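Alpha-1,3-glucanase (Bacillus circulans, PDB 5ZRU) hydrolyses alpha-1,3-glucan as a glycoside hydrolase of family GH87, this chain being the catalytic unit of a longer, probably secreted protein. Local coordinates at residues V7-R12 with V365-I370; F192-V195 with D201-A204; M436-V439 with Y443-Q446; G462-L467 with G524-L529. All coordinates share one frame; numbering follows the deposited sequence.

Contact 1: V7-R12 with V365-I370; sequences VVYAQR and VRNSSI
Asn367 OD1 accepts from water 1 at 2.9 Å and also from the backbone N of Ser15, and water 1 in turn accepts from Ala10 N at 2.8 Å, so a single solvent molecule carries the polar link between the two segments. The amide's other end is held too: Asn367 ND2 donates to Asn343 OD1, while Val7 CG1 packs 3.5 Å from ND2. Asn367 has left-handed backbone angles (phi 44°) at the corner between strands 364-366 and 369-371 of the right-handed parallel beta-helix, and Asn343 occupies the matching corner of the preceding coil. Asn367 CG stands anti to the backbone N (chi1 -160°), which carries the amide out to the N-terminal segment. There the amide runs nearly parallel to the Tyr9 ring, the planes 19° apart, with Tyr9 CE1 3.5 Å from Asn367 CB. At the far end of the ring Tyr9 OH lies 3.1 Å from Arg366 CD, which sits at the ring edge, whereas the guanidinium is directed to Glu342 through a salt bridge from NE. Putting an alanine at Tyr9 would remove this ring and probably uncover Asn367 CB and the aliphatic part of Arg366.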
# COMPACT_ATOMS: atom_id res chain seq x y z
N VAL A 7 -18.56 -8.08 4.04
CA VAL A 7 -17.92 -8.75 2.91
C VAL A 7 -17.65 -10.19 3.35
O VAL A 7 -17.21 -10.42 4.48
CB VAL A 7 -16.62 -8.04 2.50
CG1 VAL A 7 -15.88 -8.82 1.41
CG2 VAL A 7 -16.90 -6.61 2.01
N VAL A 8 -17.95 -11.15 2.49
CA VAL A 8 -17.54 -12.53 2.76
C VAL A 8 -16.04 -12.60 2.49
O VAL A 8 -15.60 -12.46 1.35
CB VAL A 8 -18.31 -13.54 1.91
CG1 VAL A 8 -17.71 -14.94 2.07
CG2 VAL A 8 -19.78 -13.54 2.29
N TYR A 9 -15.25 -12.82 3.54
CA TYR A 9 -13.80 -12.75 3.40
C TYR A 9 -13.25 -13.93 2.61
O TYR A 9 -13.78 -15.05 2.65
CB TYR A 9 -13.12 -12.69 4.76
CG TYR A 9 -13.15 -11.33 5.40
CD1 TYR A 9 -13.82 -10.27 4.80
CD2 TYR A 9 -12.48 -11.09 6.59
CE1 TYR A 9 -13.85 -9.02 5.39
CE2 TYR A 9 -12.51 -9.85 7.19
CZ TYR A 9 -13.19 -8.82 6.59
OH TYR A 9 -13.21 -7.58 7.19
N ALA A 10 -12.16 -13.67 1.91
CA ALA A 10 -11.38 -14.73 1.30
C ALA A 10 -10.66 -15.53 2.38
O ALA A 10 -10.59 -15.13 3.55
CB ALA A 10 -10.38 -14.16 0.30
N GLN A 11 -10.14 -16.69 1.99
CA GLN A 11 -9.33 -17.48 2.91
C GLN A 11 -8.06 -16.74 3.30
O GLN A 11 -7.71 -16.68 4.48
CB GLN A 11 -9.02 -18.84 2.28
CG GLN A 11 -7.98 -19.66 3.01
CD GLN A 11 -7.43 -20.79 2.13
OE1 GLN A 11 -7.98 -21.89 2.11
NE2 GLN A 11 -6.34 -20.51 1.41
N ARG A 12 -7.37 -16.15 2.32
CA ARG A 12 -6.25 -15.25 2.56
C ARG A 12 -6.34 -14.09 1.58
O ARG A 12 -6.77 -14.27 0.44
CB ARG A 12 -4.89 -15.94 2.40
CG ARG A 12 -4.73 -17.13 3.32
CD ARG A 12 -3.39 -17.80 3.15
NE ARG A 12 -3.28 -18.91 4.10
CZ ARG A 12 -2.23 -19.71 4.19
NH1 ARG A 12 -1.18 -19.51 3.39
NH2 ARG A 12 -2.23 -20.69 5.08
N VAL A 365 -6.56 -2.85 10.25
CA VAL A 365 -6.74 -2.70 8.81
C VAL A 365 -7.15 -4.06 8.28
O VAL A 365 -6.45 -5.06 8.51
CB VAL A 365 -5.48 -2.20 8.09
CG1 VAL A 365 -5.75 -2.08 6.59
CG2 VAL A 365 -4.99 -0.87 8.67
N ARG A 366 -8.29 -4.13 7.58
CA ARG A 366 -8.74 -5.43 7.10
C ARG A 366 -9.45 -5.31 5.76
O ARG A 366 -9.98 -4.26 5.38
CB ARG A 366 -9.66 -6.12 8.12
CG ARG A 366 -10.97 -5.42 8.38
CD ARG A 366 -11.74 -6.12 9.52
NE ARG A 366 -13.04 -5.49 9.71
CZ ARG A 366 -13.77 -5.58 10.82
NH1 ARG A 366 -13.32 -6.28 11.86
NH2 ARG A 366 -14.94 -4.96 10.89
N ASN A 367 -9.44 -6.43 5.04
CA ASN A 367 -10.05 -6.58 3.72
C ASN A 367 -9.76 -5.40 2.81
O ASN A 367 -10.66 -4.81 2.21
CB ASN A 367 -11.56 -6.81 3.83
CG ASN A 367 -12.12 -7.44 2.58
OD1 ASN A 367 -11.62 -8.46 2.13
ND2 ASN A 367 -13.10 -6.79 1.97
N SER A 368 -8.48 -5.07 2.68
CA SER A 368 -8.08 -3.90 1.92
C SER A 368 -6.97 -4.25 0.93
O SER A 368 -6.23 -5.22 1.11
CB SER A 368 -7.62 -2.77 2.85
OG SER A 368 -8.71 -2.29 3.63
N SER A 369 -6.90 -3.45 -0.12
CA SER A 369 -5.88 -3.56 -1.15
C SER A 369 -4.82 -2.52 -0.86
O SER A 369 -5.11 -1.32 -0.88
CB SER A 369 -6.49 -3.35 -2.54
OG SER A 369 -5.49 -3.11 -3.53
N ILE A 370 -3.60 -2.97 -0.54
CA ILE A 370 -2.49 -2.10 -0.14
C ILE A 370 -1.43 -2.27 -1.21
O ILE A 370 -0.73 -3.28 -1.22
CB ILE A 370 -1.94 -2.47 1.25
CG1 ILE A 370 -3.10 -2.68 2.25
CG2 ILE A 370 -0.91 -1.43 1.73
CD1 ILE A 370 -3.92 -1.43 2.52
O HOH W 1 -10.96 -11.20 2.63

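Contact 2: F192-V195 with D201-A204; sequences FGAV and DDLA. With CA (calcium ion), chain H.
Metal coordination joins Val195 and Asp202 most directly. Calcium is bound by Val195 O at 2.4 Å and by both carboxylate oxygens of Asp202, OD1 and OD2, each at 2.5 Å. Waters 3 and 4 add two more ligands, and Asp198 OD1 and Gln200 O, from the short loop between the segments, complete a shell of seven. Hydrogen bonds reinforce the same pairing. Val195 N donates to Asp202 OD1 at 3.0 Å with an angle of 162°, reaching that oxygen from above the carboxylate plane, while Asp202 OD2 accepts from the backbone N of His228 in strand 225-229. One residue earlier, Asp201 OD1 accepts from Leu203 N at 2.8 Å, a capping bond at the start of helix 203-216. Apolar packing is slight: Ala194 CB lies 4.0 Å from Asp202 CB, and both residues touch Phe227. The site thus fastens the loop after strand 187-188 to the beginning of the helix, close to the end of the parallel beta-helix where its first coils form. Because Val195 offers its N-H to the aspartate and its carbonyl to the metal, and both carboxylate oxygens share their charge between calcium and a peptide N-H, Asp202 is probably ionised and its rotation fixed.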
# COMPACT_ATOMS: atom_id res chain seq x y z
N PHE A 192 -24.05 24.08 0.70
CA PHE A 192 -23.25 25.21 1.15
C PHE A 192 -22.37 25.78 0.05
O PHE A 192 -21.42 26.52 0.32
CB PHE A 192 -22.43 24.79 2.38
CG PHE A 192 -23.29 24.50 3.56
CD1 PHE A 192 -23.64 25.51 4.44
CD2 PHE A 192 -23.82 23.23 3.75
CE1 PHE A 192 -24.47 25.25 5.52
CE2 PHE A 192 -24.66 22.98 4.83
CZ PHE A 192 -24.98 23.99 5.70
N GLY A 193 -22.68 25.45 -1.20
CA GLY A 193 -22.04 26.10 -2.33
C GLY A 193 -21.08 25.25 -3.11
O GLY A 193 -20.59 25.70 -4.16
N ALA A 194 -20.77 24.04 -2.66
CA ALA A 194 -19.90 23.17 -3.44
C ALA A 194 -20.57 22.81 -4.75
O ALA A 194 -21.79 22.58 -4.80
CB ALA A 194 -19.54 21.91 -2.67
N VAL A 195 -19.79 22.76 -5.83
CA VAL A 195 -20.28 22.38 -7.14
C VAL A 195 -19.35 21.31 -7.70
O VAL A 195 -18.13 21.51 -7.75
CB VAL A 195 -20.37 23.58 -8.10
CG1 VAL A 195 -20.85 23.14 -9.48
CG2 VAL A 195 -21.29 24.66 -7.54
N ASP A 201 -12.84 25.69 -6.63
CA ASP A 201 -12.52 25.21 -5.29
C ASP A 201 -13.77 25.08 -4.42
O ASP A 201 -14.60 25.99 -4.36
CB ASP A 201 -11.51 26.16 -4.64
CG ASP A 201 -10.82 25.53 -3.44
OD1 ASP A 201 -11.50 25.24 -2.45
OD2 ASP A 201 -9.61 25.32 -3.51
N ASP A 202 -13.87 23.96 -3.70
CA ASP A 202 -15.03 23.65 -2.87
C ASP A 202 -14.73 23.66 -1.38
O ASP A 202 -15.64 23.39 -0.58
CB ASP A 202 -15.59 22.27 -3.27
CG ASP A 202 -15.96 22.22 -4.74
OD1 ASP A 202 -16.90 22.94 -5.14
OD2 ASP A 202 -15.29 21.48 -5.51
N LEU A 203 -13.49 23.97 -0.97
CA LEU A 203 -13.11 23.75 0.42
C LEU A 203 -13.87 24.67 1.38
O LEU A 203 -14.16 24.27 2.51
CB LEU A 203 -11.60 23.92 0.59
CG LEU A 203 -11.05 23.71 2.00
CD1 LEU A 203 -11.43 22.34 2.58
CD2 LEU A 203 -9.53 23.85 2.03
N ALA A 204 -14.22 25.89 0.96
CA ALA A 204 -15.02 26.74 1.84
C ALA A 204 -16.37 26.10 2.11
O ALA A 204 -16.86 26.11 3.26
CB ALA A 204 -15.20 28.13 1.23
CA CA H . -16.14 22.73 -7.47
O HOH W 2 -18.01 26.06 -5.06
O HOH W 3 -17.31 24.90 -7.31
O HOH W 4 -15.05 20.78 -8.67

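Contact 3: M436-V439 with Y443-Q446; sequences MNTV and YHFQ. With SO4 (sulfate ion), chain D.
Thr438 and His444 face each other across a bend of the chain that leaves strand 435-437 of the parallel beta-helix and folds back before strand 451-459. The bend begins with an Asx turn, in which Asn437 OD1 accepts from Val439 N at 3.0 Å. The inner part of the contact is closely packed. Thr438 CB sits over one face of the imidazole, 3.7 Å from the centroid of the His444 ring and only 5° off its normal, a CH-pi contact. With OG1 turned between the backbone N and the carbonyl carbon (chi1 54°), Thr438 bonds to Asp482 O and Asn481 N, and its CG2 is left to meet the edge of the neighbouring ring, 3.6 Å from Phe445 CD2. Deeper still, the bent end of Met436 brings CE to 3.5 Å from Phe445 CZ, and Ile451 packs on both residues. Two hydrogen bonds fix the imidazole's rotation, ND1 with Asp482 OD2 and NE2 with Phe440 O. With an alanine in place of His444, Thr438 CB would probably lose its aromatic cover and the Asp482 carboxylate its ring partner. The outer side is looser and more polar. Gln446 is exposed and takes no part in the packing with 436-439; instead the backbone of 443-446 curls round a sulfate ion, probably picked up from the crystallisation solution. His444 N donates almost straight to sulfate O4 at 2.9 Å, and Gln446 N reaches sulfate O2 at 2.8 Å.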
# COMPACT_ATOMS: atom_id res chain seq x y z
N MET A 436 10.23 -6.96 11.17
CA MET A 436 10.21 -6.36 12.50
C MET A 436 11.61 -5.83 12.76
O MET A 436 12.59 -6.49 12.39
CB MET A 436 9.81 -7.36 13.58
CG MET A 436 8.45 -8.03 13.34
SD MET A 436 8.06 -9.24 14.63
CE MET A 436 7.88 -8.20 16.08
N ASN A 437 11.72 -4.65 13.36
CA ASN A 437 13.02 -4.22 13.85
C ASN A 437 12.82 -3.36 15.08
O ASN A 437 11.70 -3.00 15.44
CB ASN A 437 13.85 -3.50 12.75
CG ASN A 437 13.30 -2.13 12.35
OD1 ASN A 437 12.82 -1.35 13.16
ND2 ASN A 437 13.42 -1.82 11.05
N THR A 438 13.94 -3.04 15.75
CA THR A 438 13.94 -2.12 16.88
C THR A 438 14.75 -0.87 16.57
O THR A 438 15.34 -0.26 17.47
CB THR A 438 14.45 -2.82 18.15
OG1 THR A 438 15.74 -3.40 17.91
CG2 THR A 438 13.48 -3.94 18.57
N VAL A 439 14.77 -0.46 15.29
CA VAL A 439 15.62 0.67 14.89
C VAL A 439 15.01 2.04 15.18
O VAL A 439 15.74 3.04 15.15
CB VAL A 439 15.98 0.53 13.40
CG1 VAL A 439 14.88 1.10 12.52
CG2 VAL A 439 17.32 1.20 13.10
N TYR A 443 8.80 2.83 22.00
CA TYR A 443 8.74 1.54 22.67
C TYR A 443 9.15 0.43 21.73
O TYR A 443 8.82 0.45 20.54
CB TYR A 443 7.33 1.25 23.17
CG TYR A 443 6.75 2.33 24.02
CD1 TYR A 443 6.94 2.33 25.40
CD2 TYR A 443 6.00 3.35 23.45
CE1 TYR A 443 6.40 3.32 26.19
CE2 TYR A 443 5.46 4.34 24.22
CZ TYR A 443 5.66 4.33 25.59
OH TYR A 443 5.10 5.33 26.34
N HIS A 444 9.86 -0.57 22.27
CA HIS A 444 10.15 -1.79 21.53
C HIS A 444 9.37 -2.95 22.14
O HIS A 444 8.18 -2.79 22.42
CB HIS A 444 11.67 -2.01 21.46
CG HIS A 444 12.36 -0.94 20.68
ND1 HIS A 444 13.61 -0.44 21.01
CD2 HIS A 444 11.95 -0.24 19.60
CE1 HIS A 444 13.94 0.51 20.15
NE2 HIS A 444 12.95 0.65 19.28
N PHE A 445 10.00 -4.12 22.35
CA PHE A 445 9.23 -5.34 22.59
C PHE A 445 9.40 -5.90 24.00
O PHE A 445 9.01 -7.05 24.24
CB PHE A 445 9.61 -6.42 21.56
CG PHE A 445 9.32 -6.01 20.14
CD1 PHE A 445 8.01 -6.00 19.66
CD2 PHE A 445 10.35 -5.61 19.30
CE1 PHE A 445 7.74 -5.59 18.36
CE2 PHE A 445 10.08 -5.20 18.01
CZ PHE A 445 8.78 -5.19 17.54
N GLN A 446 9.95 -5.12 24.93
CA GLN A 446 10.28 -5.66 26.24
C GLN A 446 9.02 -6.14 26.97
O GLN A 446 9.06 -7.15 27.68
CB GLN A 446 11.01 -4.62 27.08
CG GLN A 446 11.31 -5.10 28.50
CD GLN A 446 12.03 -4.06 29.33
OE1 GLN A 446 13.22 -3.80 29.12
NE2 GLN A 446 11.31 -3.47 30.28
S SO4 D . 11.12 -1.31 25.60
O1 SO4 D . 12.52 -1.50 25.99
O2 SO4 D . 10.72 -2.43 24.76
O3 SO4 D . 10.28 -1.27 26.80
O4 SO4 D . 11.00 -0.06 24.86

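Contact 4: G462-L467 with G524-L529; sequences GTSRDL and GKDGVL
Ser464 turns its hydroxyl anti to its own carbonyl carbon (chi1 -73°), and Asp526 sets its carboxylate between its backbone N and carbonyl carbon (chi1 62°); together these bring Ser464 OG to 2.6 Å from Asp526 OD2. The hydroxyl donates on the syn side, 25° out of the carboxylate plane. Water 5 runs alongside, accepting from Ser464 N at 3.0 Å and donating to Asp526 OD2 at 2.7 Å, so the serine engages one carboxylate oxygen through both its side chain and its backbone. Asp526 OD1 looks back into its own segment, accepting from Val528 N at 2.9 Å in an Asx turn that overlaps the end of the type I turn from Gly524 to Gly527. Val528 CB then packs 3.3 Å from Ser464 OG, beside the polar link. On the other segment an ST turn, Arg465 N to Thr463 OG1 at 3.0 Å, shapes the backbone round Ser464. The two loops follow strands 451-459 and 513-523 of the beta-helix, and Arg499, from the coil between them, donates through NH1 to Ser464 OG. With that donor occupying the oxygen, the serine proton is directed to the carboxylate, and the arginine's charge is likely to make the hydroxyl a stronger donor.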
# COMPACT_ATOMS: atom_id res chain seq x y z
N GLY A 462 11.17 -10.69 -0.44
CA GLY A 462 12.57 -10.66 -0.07
C GLY A 462 13.37 -9.91 -1.12
O GLY A 462 12.86 -9.53 -2.17
N THR A 463 14.65 -9.67 -0.82
CA THR A 463 15.48 -8.95 -1.79
C THR A 463 16.95 -9.22 -1.50
O THR A 463 17.33 -9.61 -0.40
CB THR A 463 15.21 -7.44 -1.76
OG1 THR A 463 15.87 -6.81 -2.88
CG2 THR A 463 15.74 -6.83 -0.45
N SER A 464 17.77 -8.98 -2.52
CA SER A 464 19.21 -8.87 -2.34
C SER A 464 19.68 -7.42 -2.30
O SER A 464 20.87 -7.17 -2.06
CB SER A 464 19.96 -9.61 -3.46
OG SER A 464 19.87 -11.03 -3.30
N ARG A 465 18.79 -6.45 -2.54
CA ARG A 465 19.22 -5.04 -2.62
C ARG A 465 18.16 -4.11 -2.04
O ARG A 465 17.32 -3.57 -2.77
CB ARG A 465 19.56 -4.67 -4.05
CG ARG A 465 20.30 -3.34 -4.11
CD ARG A 465 20.45 -2.83 -5.52
NE ARG A 465 21.24 -1.61 -5.53
CZ ARG A 465 21.51 -0.90 -6.62
NH1 ARG A 465 21.03 -1.30 -7.78
NH2 ARG A 465 22.24 0.20 -6.55
N ASP A 466 18.21 -3.90 -0.73
CA ASP A 466 17.42 -2.84 -0.13
C ASP A 466 18.15 -1.52 -0.37
O ASP A 466 19.09 -1.44 -1.17
CB ASP A 466 17.14 -3.13 1.35
CG ASP A 466 18.39 -3.13 2.22
OD1 ASP A 466 19.49 -2.84 1.74
OD2 ASP A 466 18.23 -3.41 3.43
N LEU A 467 17.75 -0.46 0.33
CA LEU A 467 18.37 0.84 0.09
C LEU A 467 19.75 0.97 0.72
O LEU A 467 20.41 2.00 0.53
CB LEU A 467 17.45 1.96 0.58
CG LEU A 467 16.14 2.03 -0.22
CD1 LEU A 467 15.26 3.14 0.32
CD2 LEU A 467 16.45 2.28 -1.70
N GLY A 524 16.35 -18.03 -3.17
CA GLY A 524 17.48 -17.67 -4.00
C GLY A 524 17.13 -17.48 -5.45
O GLY A 524 17.98 -17.69 -6.32
N LYS A 525 15.89 -17.08 -5.75
CA LYS A 525 15.47 -17.00 -7.14
C LYS A 525 16.08 -15.82 -7.88
O LYS A 525 16.05 -15.81 -9.11
CB LYS A 525 13.94 -16.95 -7.24
CG LYS A 525 13.21 -18.12 -6.58
CD LYS A 525 13.75 -19.50 -7.01
CE LYS A 525 13.22 -19.94 -8.35
NZ LYS A 525 13.43 -21.40 -8.55
N ASP A 526 16.67 -14.84 -7.18
CA ASP A 526 17.34 -13.76 -7.91
C ASP A 526 18.74 -14.13 -8.38
O ASP A 526 19.33 -13.37 -9.15
CB ASP A 526 17.40 -12.45 -7.10
CG ASP A 526 18.19 -12.55 -5.80
OD1 ASP A 526 18.99 -13.49 -5.59
OD2 ASP A 526 17.98 -11.65 -4.94
N GLY A 527 19.29 -15.27 -7.94
CA GLY A 527 20.61 -15.70 -8.36
C GLY A 527 21.76 -14.89 -7.81
O GLY A 527 22.91 -15.13 -8.18
N VAL A 528 21.49 -13.93 -6.93
CA VAL A 528 22.54 -13.06 -6.40
C VAL A 528 23.32 -13.81 -5.34
O VAL A 528 22.74 -14.48 -4.48
CB VAL A 528 21.93 -11.77 -5.83
CG1 VAL A 528 23.02 -10.91 -5.15
CG2 VAL A 528 21.24 -10.98 -6.93
N LEU A 529 24.65 -13.71 -5.40
CA LEU A 529 25.51 -14.37 -4.43
C LEU A 529 26.23 -13.41 -3.50
O LEU A 529 26.59 -13.79 -2.39
CB LEU A 529 26.53 -15.26 -5.14
CG LEU A 529 25.94 -16.34 -6.05
CD1 LEU A 529 27.02 -17.08 -6.82
CD2 LEU A 529 25.08 -17.33 -5.23
O HOH W 5 16.61 -9.33 -5.26

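Near the N terminus, segment 7-12 begins contact 1, which closes only at 365-370 and so encloses the antiparallel sheets of the first domain and the early coils of the parallel beta-helix, joining the N-terminal segment to the side of that beta-helix. Contact 2 is nested within that loop, a short closure at the start of helix 203-216. After contact 1 has closed, contact 3 makes a local bend beyond strand 435-437, and contact 4 then links loops after strands 451-459 and 513-523. Contacts 1, 3 and 4 follow in series, and none cross. Contacts 2 and 4, with centres about 50 Å apart, lie on opposite sides of the chain's centre.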